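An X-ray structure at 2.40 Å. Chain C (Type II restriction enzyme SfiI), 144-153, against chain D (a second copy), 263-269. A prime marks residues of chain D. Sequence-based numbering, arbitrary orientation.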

# COMPACT_ATOMS: atom_id res chain seq x y z
N LEU C 144 -1.29 2.98 -22.91
CA LEU C 144 -2.26 3.30 -21.87
C LEU C 144 -3.25 4.32 -22.43
O LEU C 144 -2.88 5.20 -23.23
CB LEU C 144 -1.57 3.92 -20.64
CG LEU C 144 -0.44 3.16 -19.95
CD1 LEU C 144 0.05 3.98 -18.76
CD2 LEU C 144 -0.93 1.79 -19.48
N GLN C 145 -4.51 4.20 -22.02
CA GLN C 145 -5.56 5.10 -22.49
C GLN C 145 -5.69 6.34 -21.60
O GLN C 145 -6.07 6.23 -20.43
CB GLN C 145 -6.90 4.34 -22.53
CG GLN C 145 -8.08 5.17 -23.02
CD GLN C 145 -7.87 5.74 -24.41
OE1 GLN C 145 -7.65 5.01 -25.37
NE2 GLN C 145 -7.91 7.06 -24.52
N SER C 146 -5.37 7.50 -22.14
CA SER C 146 -5.47 8.73 -21.35
C SER C 146 -6.94 9.08 -21.18
O SER C 146 -7.80 8.64 -21.95
CB SER C 146 -4.75 9.89 -22.03
OG SER C 146 -5.41 10.29 -23.21
N ALA C 147 -7.23 9.88 -20.17
CA ALA C 147 -8.60 10.28 -19.91
C ALA C 147 -9.00 11.45 -20.81
O ALA C 147 -10.18 11.69 -21.02
CB ALA C 147 -8.76 10.67 -18.46
N ASN C 148 -8.02 12.16 -21.35
CA ASN C 148 -8.32 13.32 -22.18
C ASN C 148 -7.87 13.26 -23.64
O ASN C 148 -7.96 14.26 -24.35
CB ASN C 148 -7.74 14.58 -21.52
CG ASN C 148 -6.24 14.45 -21.24
OD1 ASN C 148 -5.74 13.36 -20.95
ND2 ASN C 148 -5.52 15.57 -21.29
N ASP C 149 -7.40 12.10 -24.09
CA ASP C 149 -6.92 12.00 -25.47
C ASP C 149 -6.70 10.57 -25.96
O ASP C 149 -7.49 9.68 -25.67
CB ASP C 149 -5.62 12.81 -25.59
CG ASP C 149 -4.85 12.51 -26.87
OD1 ASP C 149 -3.93 11.65 -26.82
OD2 ASP C 149 -5.17 13.11 -27.92
N GLY C 150 -5.63 10.39 -26.71
CA GLY C 150 -5.29 9.10 -27.26
C GLY C 150 -4.44 8.31 -26.29
O GLY C 150 -4.52 8.50 -25.07
N VAL C 151 -3.63 7.42 -26.85
CA VAL C 151 -2.78 6.56 -26.06
C VAL C 151 -1.48 7.21 -25.59
O VAL C 151 -1.01 8.18 -26.16
CB VAL C 151 -2.45 5.26 -26.83
CG1 VAL C 151 -3.73 4.46 -27.04
CG2 VAL C 151 -1.81 5.59 -28.17
N LEU C 152 -0.94 6.65 -24.51
CA LEU C 152 0.29 7.10 -23.88
C LEU C 152 1.14 5.84 -23.70
O LEU C 152 0.77 4.94 -22.96
CB LEU C 152 -0.01 7.72 -22.52
CG LEU C 152 1.15 8.18 -21.64
CD1 LEU C 152 1.96 9.24 -22.36
CD2 LEU C 152 0.60 8.74 -20.34
N PRO C 153 2.30 5.77 -24.37
CA PRO C 153 3.14 4.58 -24.23
C PRO C 153 3.91 4.51 -22.91
O PRO C 153 4.59 5.45 -22.51
CB PRO C 153 4.07 4.69 -25.44
CG PRO C 153 4.28 6.17 -25.54
CD PRO C 153 2.88 6.72 -25.34
N GLU D 263 0.04 21.10 -22.54
CA GLU D 263 -1.00 20.32 -21.92
C GLU D 263 -0.45 18.90 -21.91
O GLU D 263 0.28 18.50 -22.81
CB GLU D 263 -2.31 20.38 -22.72
CG GLU D 263 -3.08 21.69 -22.50
CD GLU D 263 -4.55 21.60 -22.90
OE1 GLU D 263 -5.30 20.83 -22.26
OE2 GLU D 263 -4.94 22.30 -23.85
N PHE D 264 -0.76 18.15 -20.86
CA PHE D 264 -0.26 16.79 -20.75
C PHE D 264 -1.40 15.82 -20.58
O PHE D 264 -2.51 16.21 -20.21
CB PHE D 264 0.71 16.70 -19.57
CG PHE D 264 0.10 17.07 -18.24
CD1 PHE D 264 -0.63 16.13 -17.51
CD2 PHE D 264 0.26 18.34 -17.72
CE1 PHE D 264 -1.17 16.46 -16.27
CE2 PHE D 264 -0.28 18.69 -16.48
CZ PHE D 264 -1.00 17.74 -15.75
N LEU D 265 -1.14 14.56 -20.86
CA LEU D 265 -2.18 13.55 -20.73
C LEU D 265 -2.23 13.08 -19.29
O LEU D 265 -1.23 13.11 -18.58
CB LEU D 265 -1.87 12.38 -21.65
CG LEU D 265 -1.63 12.73 -23.12
CD1 LEU D 265 -1.34 11.46 -23.90
CD2 LEU D 265 -2.85 13.44 -23.69
N PHE D 266 -3.41 12.64 -18.86
CA PHE D 266 -3.57 12.14 -17.51
C PHE D 266 -4.55 10.98 -17.57
O PHE D 266 -5.33 10.88 -18.52
CB PHE D 266 -4.08 13.25 -16.57
CG PHE D 266 -5.46 13.75 -16.88
CD1 PHE D 266 -6.58 13.17 -16.30
CD2 PHE D 266 -5.64 14.85 -17.73
CE1 PHE D 266 -7.87 13.68 -16.54
CE2 PHE D 266 -6.91 15.36 -17.98
CZ PHE D 266 -8.03 14.77 -17.38
N LEU D 267 -4.50 10.10 -16.58
CA LEU D 267 -5.39 8.95 -16.55
C LEU D 267 -6.49 9.12 -15.50
O LEU D 267 -6.43 10.03 -14.67
CB LEU D 267 -4.61 7.67 -16.24
CG LEU D 267 -3.42 7.25 -17.12
CD1 LEU D 267 -3.72 7.52 -18.58
CD2 LEU D 267 -2.22 8.02 -16.71
N GLU D 268 -7.48 8.24 -15.54
CA GLU D 268 -8.58 8.26 -14.59
C GLU D 268 -8.09 7.84 -13.20
O GLU D 268 -8.54 8.37 -12.18
CB GLU D 268 -9.69 7.33 -15.05
N ARG D 269 -7.16 6.89 -13.16
CA ARG D 269 -6.61 6.38 -11.90
C ARG D 269 -7.62 5.52 -11.15
O ARG D 269 -8.80 5.47 -11.57
CB ARG D 269 -6.16 7.54 -11.02
OXT ARG D 269 -7.22 4.90 -10.14
O HOH W 1 -7.57 6.81 -18.33
O HOH W 2 -6.78 17.87 -22.17

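This is a mixed contact in which the turn of a chain C hairpin docks on the backbone of the extended C-terminal segment of chain D through three hydrogen bonds, two of them from the Asn148 side chain, with leucine and phenylalanine side chains packed beside them. Ala147 N donates to Phe266′ O at 2.7 Å, and the bond is almost straight at 176°. The side chain of Asn148 then serves the chain D backbone twice. Its OD1 accepts from Phe266′ N at 3.2 Å, and its ND2 donates to Phe264′ O at 3.3 Å. Phe266′ therefore has both its N and its O satisfied by chain C.

Apolar groups fill in beside these bonds. Ala147 CB lies 3.7 Å from Phe266′ CE1. Leu265′ has the largest covered area; its CD2 meets Asp149 CB at 3.4 Å and its CD1 reaches Leu152 CB at 4.2 Å. Leu267′ CD1 approaches Gln145 O at 3.3 Å, a van der Waals contact.

Two waters extend the polar network. Water 1 donates to Gln145 O and accepts from Glu268′ N. Water 2 accepts from Asn148 ND2 and donates weakly to Glu263′ OE1.

The turn is also braced internally. Ser146 OG donates to Gly150 O at 2.7 Å, and Gln145 NE2 donates to Ser146 O at 3.0 Å.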